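Local coordinates for protein minor fimbrium subunit Mfa5 (Porphyromonas gingivalis ATCC 33277, PDB 6TO1) that serves as an accessory subunit of the minor fimbriae, pili that mediate biofilm formation and adhesion to host cells and other oral bacteria, at residues 433-445 against 454-468. Residues are numbered along the deposited sequence; the frame is centred on the assembly and turned at random.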
loop_
_atom_site.group_PDB
_atom_site.type_symbol
_atom_site.label_atom_id
_atom_site.label_comp_id
_atom_site.label_asym_id
_atom_site.label_seq_id
_atom_site.Cartn_x
_atom_site.Cartn_y
_atom_site.Cartn_z
ATOM N N THR A 433 18.806 3.630 -17.724
ATOM C CA THR A 433 17.377 3.900 -17.606
ATOM C C THR A 433 16.736 4.160 -18.961
ATOM O O THR A 433 15.638 3.673 -19.243
ATOM C CB THR A 433 17.141 5.088 -16.673
ATOM O OG1 THR A 433 17.761 4.844 -15.406
ATOM C CG2 THR A 433 15.660 5.323 -16.476
ATOM N N HIS A 434 17.404 4.906 -19.828
ATOM C CA HIS A 434 16.799 5.287 -21.101
ATOM C C HIS A 434 17.084 4.298 -22.218
ATOM O O HIS A 434 16.658 4.534 -23.351
ATOM C CB HIS A 434 17.271 6.697 -21.475
ATOM C CG HIS A 434 17.151 7.662 -20.338
ATOM N ND1 HIS A 434 15.935 8.136 -19.897
ATOM C CD2 HIS A 434 18.083 8.184 -19.507
ATOM C CE1 HIS A 434 16.125 8.933 -18.862
ATOM N NE2 HIS A 434 17.419 8.980 -18.606
ATOM N N LEU A 435 17.742 3.182 -21.920
ATOM C CA LEU A 435 17.922 2.099 -22.875
ATOM C C LEU A 435 16.985 0.929 -22.609
ATOM O O LEU A 435 16.945 -0.012 -23.416
ATOM C CB LEU A 435 19.367 1.613 -22.826
ATOM C CG LEU A 435 20.430 2.661 -23.186
ATOM C CD1 LEU A 435 21.828 2.094 -23.027
ATOM C CD2 LEU A 435 20.174 3.138 -24.603
ATOM N N LEU A 436 16.254 0.971 -21.494
ATOM C CA LEU A 436 15.253 -0.005 -21.087
ATOM C C LEU A 436 13.886 0.668 -21.003
ATOM O O LEU A 436 13.765 1.891 -21.056
ATOM C CB LEU A 436 15.592 -0.602 -19.716
ATOM C CG LEU A 436 16.640 -1.699 -19.668
ATOM C CD1 LEU A 436 17.934 -1.261 -20.307
ATOM C CD2 LEU A 436 16.904 -2.114 -18.220
ATOM N N ASN A 437 12.841 -0.136 -20.841
ATOM C CA ASN A 437 11.504 0.377 -20.540
ATOM C C ASN A 437 11.336 0.301 -19.024
ATOM O O ASN A 437 11.235 -0.796 -18.465
ATOM C CB ASN A 437 10.442 -0.434 -21.276
ATOM C CG ASN A 437 9.035 0.053 -21.001
ATOM O OD1 ASN A 437 8.827 1.083 -20.353
ATOM N ND2 ASN A 437 8.052 -0.691 -21.501
ATOM N N VAL A 438 11.320 1.460 -18.364
ATOM C CA VAL A 438 11.333 1.560 -16.904
ATOM C C VAL A 438 10.173 2.447 -16.470
ATOM O O VAL A 438 10.137 3.624 -16.834
ATOM C CB VAL A 438 12.662 2.151 -16.399
ATOM C CG1 VAL A 438 12.620 2.347 -14.882
ATOM C CG2 VAL A 438 13.814 1.285 -16.798
ATOM N N SER A 439 9.239 1.896 -15.685
ATOM C CA SER A 439 8.047 2.664 -15.333
ATOM C C SER A 439 8.315 3.661 -14.213
ATOM O O SER A 439 7.678 4.716 -14.168
ATOM C CB SER A 439 6.907 1.725 -14.939
ATOM O OG SER A 439 7.139 1.181 -13.650
ATOM N N ASN A 440 9.256 3.356 -13.328
ATOM C CA ASN A 440 9.497 4.113 -12.109
ATOM C C ASN A 440 10.973 3.957 -11.763
ATOM O O ASN A 440 11.502 2.845 -11.818
ATOM C CB ASN A 440 8.669 3.594 -10.919
ATOM C CG ASN A 440 7.176 3.733 -11.119
ATOM O OD1 ASN A 440 6.527 2.902 -11.764
ATOM N ND2 ASN A 440 6.606 4.771 -10.525
ATOM N N GLY A 441 11.624 5.047 -11.363
ATOM C CA GLY A 441 12.972 4.962 -10.833
ATOM C C GLY A 441 14.025 4.901 -11.935
ATOM O O GLY A 441 13.788 5.292 -13.076
ATOM N N THR A 442 15.206 4.393 -11.570
ATOM C CA THR A 442 16.365 4.389 -12.457
ATOM C C THR A 442 17.081 3.049 -12.377
ATOM O O THR A 442 16.984 2.338 -11.374
ATOM C CB THR A 442 17.336 5.514 -12.085
ATOM O OG1 THR A 442 17.704 5.403 -10.702
ATOM C CG2 THR A 442 16.703 6.879 -12.318
ATOM N N VAL A 443 17.801 2.707 -13.449
ATOM C CA VAL A 443 18.463 1.417 -13.553
ATOM C C VAL A 443 19.931 1.613 -13.914
ATOM O O VAL A 443 20.260 2.358 -14.841
ATOM C CB VAL A 443 17.778 0.506 -14.587
ATOM C CG1 VAL A 443 18.471 -0.861 -14.599
ATOM C CG2 VAL A 443 16.276 0.372 -14.296
ATOM N N HIS A 444 20.798 0.939 -13.175
ATOM C CA HIS A 444 22.233 0.899 -13.391
ATOM C C HIS A 444 22.627 -0.493 -13.876
ATOM O O HIS A 444 22.049 -1.494 -13.463
ATOM C CB HIS A 444 22.971 1.198 -12.093
ATOM C CG HIS A 444 24.452 1.085 -12.202
ATOM N ND1 HIS A 444 25.245 2.129 -12.634
ATOM C CD2 HIS A 444 25.291 0.057 -11.935
ATOM C CE1 HIS A 444 26.509 1.743 -12.633
ATOM N NE2 HIS A 444 26.565 0.494 -12.208
ATOM N N TYR A 445 23.622 -0.548 -14.751
ATOM C CA TYR A 445 24.121 -1.802 -15.292
ATOM C C TYR A 445 25.618 -1.867 -15.052
ATOM O O TYR A 445 26.332 -0.886 -15.299
ATOM C CB TYR A 445 23.820 -1.917 -16.783
ATOM C CG TYR A 445 24.173 -3.267 -17.373
ATOM C CD1 TYR A 445 23.527 -4.416 -16.959
ATOM C CD2 TYR A 445 25.161 -3.384 -18.350
ATOM C CE1 TYR A 445 23.842 -5.646 -17.489
ATOM C CE2 TYR A 445 25.485 -4.613 -18.887
ATOM C CZ TYR A 445 24.817 -5.737 -18.460
ATOM O OH TYR A 445 25.128 -6.967 -18.992
ATOM N N TRP A 454 18.134 -1.809 -10.052
ATOM C CA TRP A 454 16.983 -0.958 -10.289
ATOM C C TRP A 454 16.610 -0.295 -8.966
ATOM O O TRP A 454 16.233 -0.976 -8.016
ATOM C CB TRP A 454 15.820 -1.790 -10.821
ATOM C CG TRP A 454 14.514 -1.069 -10.971
ATOM C CD1 TRP A 454 14.304 0.282 -11.084
ATOM C CD2 TRP A 454 13.230 -1.685 -11.054
ATOM N NE1 TRP A 454 12.958 0.534 -11.229
ATOM C CE2 TRP A 454 12.278 -0.656 -11.198
ATOM C CE3 TRP A 454 12.794 -3.015 -10.998
ATOM C CZ2 TRP A 454 10.912 -0.915 -11.306
ATOM C CZ3 TRP A 454 11.446 -3.279 -11.124
ATOM C CH2 TRP A 454 10.514 -2.228 -11.264
ATOM N N THR A 455 16.726 1.024 -8.919
ATOM C CA THR A 455 16.314 1.818 -7.764
ATOM C C THR A 455 14.887 2.265 -8.033
ATOM O O THR A 455 14.635 3.047 -8.956
ATOM C CB THR A 455 17.250 3.012 -7.573
ATOM O OG1 THR A 455 18.559 2.525 -7.262
ATOM C CG2 THR A 455 16.757 3.899 -6.433
ATOM N N THR A 456 13.934 1.766 -7.237
ATOM C CA THR A 456 12.550 1.950 -7.640
ATOM C C THR A 456 11.996 3.316 -7.264
ATOM O O THR A 456 11.076 3.796 -7.928
ATOM C CB THR A 456 11.646 0.869 -7.012
ATOM O OG1 THR A 456 11.622 1.027 -5.586
ATOM C CG2 THR A 456 12.137 -0.487 -7.365
ATOM N N GLY A 457 12.505 3.925 -6.206
ATOM C CA GLY A 457 11.856 5.073 -5.614
ATOM C C GLY A 457 10.615 4.601 -4.855
ATOM O O GLY A 457 10.378 3.416 -4.648
ATOM N N THR A 458 9.823 5.570 -4.433
ATOM C CA THR A 458 8.558 5.256 -3.790
ATOM C C THR A 458 7.555 4.722 -4.807
ATOM O O THR A 458 7.419 5.258 -5.908
ATOM C CB THR A 458 7.989 6.518 -3.114
ATOM O OG1 THR A 458 8.834 6.895 -2.023
ATOM C CG2 THR A 458 6.586 6.235 -2.602
ATOM N N ILE A 459 6.850 3.652 -4.431
ATOM C CA ILE A 459 5.776 3.086 -5.228
ATOM C C ILE A 459 4.493 3.187 -4.416
ATOM O O ILE A 459 4.440 2.706 -3.280
ATOM C CB ILE A 459 6.045 1.617 -5.597
ATOM C CG1 ILE A 459 7.364 1.463 -6.356
ATOM C CG2 ILE A 459 4.892 1.076 -6.456
ATOM C CD1 ILE A 459 7.404 2.238 -7.635
ATOM N N LEU A 460 3.464 3.800 -4.997
ATOM C CA LEU A 460 2.197 3.962 -4.300
ATOM C C LEU A 460 1.462 2.631 -4.144
ATOM O O LEU A 460 1.764 1.624 -4.795
ATOM C CB LEU A 460 1.301 4.936 -5.066
ATOM C CG LEU A 460 1.902 6.302 -5.328
ATOM C CD1 LEU A 460 0.903 7.235 -5.992
ATOM C CD2 LEU A 460 2.367 6.928 -4.027
ATOM N N SER A 461 0.463 2.636 -3.268
ATOM C CA SER A 461 -0.385 1.466 -3.098
ATOM C C SER A 461 -1.252 1.253 -4.335
ATOM O O SER A 461 -1.408 2.138 -5.183
ATOM C CB SER A 461 -1.245 1.640 -1.836
ATOM O OG SER A 461 -2.052 2.794 -1.992
ATOM N N SER A 462 -1.761 0.031 -4.458
ATOM C CA SER A 462 -2.654 -0.361 -5.547
ATOM C C SER A 462 -2.032 -0.006 -6.897
ATOM O O SER A 462 -2.664 0.586 -7.772
ATOM C CB SER A 462 -4.034 0.282 -5.382
ATOM O OG SER A 462 -4.604 -0.137 -4.151
ATOM N N SER A 463 -0.763 -0.375 -7.059
ATOM C CA SER A 463 0.008 0.057 -8.221
ATOM C C SER A 463 0.924 -1.064 -8.679
ATOM O O SER A 463 1.082 -2.087 -8.011
ATOM C CB SER A 463 0.864 1.295 -7.908
ATOM O OG SER A 463 0.061 2.429 -7.635
ATOM N N GLU A 464 1.545 -0.871 -9.845
ATOM C CA GLU A 464 2.564 -1.802 -10.312
ATOM C C GLU A 464 3.710 -1.016 -10.930
ATOM O O GLU A 464 3.489 0.009 -11.582
ATOM C CB GLU A 464 2.006 -2.817 -11.326
ATOM C CG GLU A 464 1.648 -2.266 -12.691
ATOM C CD GLU A 464 1.685 -3.333 -13.791
ATOM O OE1 GLU A 464 2.306 -3.093 -14.858
ATOM O OE2 GLU A 464 1.098 -4.413 -13.586
ATOM N N ALA A 465 4.928 -1.505 -10.711
ATOM C CA ALA A 465 6.145 -0.945 -11.284
ATOM C C ALA A 465 6.838 -2.039 -12.097
ATOM O O ALA A 465 6.842 -3.214 -11.704
ATOM C CB ALA A 465 7.064 -0.401 -10.191
ATOM N N THR A 466 7.377 -1.668 -13.255
ATOM C CA THR A 466 7.988 -2.673 -14.119
ATOM C C THR A 466 9.233 -2.125 -14.792
ATOM O O THR A 466 9.377 -0.918 -15.003
ATOM C CB THR A 466 7.032 -3.155 -15.228
ATOM O OG1 THR A 466 6.616 -2.021 -16.011
ATOM C CG2 THR A 466 5.860 -3.857 -14.664
ATOM N N ILE A 467 10.172 -3.033 -15.051
ATOM C CA ILE A 467 11.233 -2.812 -16.014
ATOM C C ILE A 467 11.135 -3.955 -17.013
ATOM O O ILE A 467 10.767 -5.087 -16.665
ATOM C CB ILE A 467 12.650 -2.752 -15.417
ATOM C CG1 ILE A 467 13.058 -4.081 -14.806
ATOM C CG2 ILE A 467 12.764 -1.605 -14.404
ATOM C CD1 ILE A 467 14.497 -4.072 -14.347
ATOM N N THR A 468 11.469 -3.648 -18.269
ATOM C CA THR A 468 11.484 -4.641 -19.328
ATOM C C THR A 468 12.718 -4.378 -20.185
ATOM O O THR A 468 12.995 -3.229 -20.536
ATOM C CB THR A 468 10.230 -4.572 -20.193
ATOM O OG1 THR A 468 9.073 -4.822 -19.392
ATOM C CG2 THR A 468 10.294 -5.601 -21.319
HETATM O O HOH W 1 8.367 -2.286 -18.239
HETATM O O HOH W 2 4.221 2.794 -10.080
#
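The W454 indole lies between T456 CG2, 3.8 Å above the centre of one face, and I467 CG2, over the centre of the opposite face; its edge meets the backbone of N440 and T442. W454 CG stands anti to its own N (chi1 174°), and from there W454 NE1 donates to N440 O at 2.8 Å. The bond is straight (165° at the hydrogen) and the oxygen only 6° out of the ring plane, so it holds the NE1 edge in line with N440 O while the methyls on the two faces limit tilting. V443 CG2 meets W454 CD1 obliquely at 3.8 Å, while I467 CG2 also touches V438 CG2.

Two separate strand pairings flank the indole. T442 and T455 form an antiparallel hydrogen-bonded pair within the hairpin of strands 442-446 and 451-455: T455 N donates to T442 O at 2.8 Å, T442 N to T455 O at 3.0 Å. N437 and T468 do the same where 437-438 joins strand 463-473. Two residues on, S439 N donates to T466 O, but S439 OG, not S439 O, accepts from T466 N at 2.9 Å; it donates to N440 OD1 at 2.6 Å. Water 1 links N437 O with the hydroxyls of T466 and T468, the latter also bonded to T114.

W454 touches I117 of strand 110-119, in the sheet of 437-438 and 463-473, and V413 of strand 408-417, in its own sheet, consistent with a beta-sandwich interior that 439-441 crosses between sheets. The chemistry implies an apolar interior whose indole N-H is satisfied by this crossing; S439 prolongs the pairing one step, and beyond it N440 OD1 and water 2 bridge to E464 O.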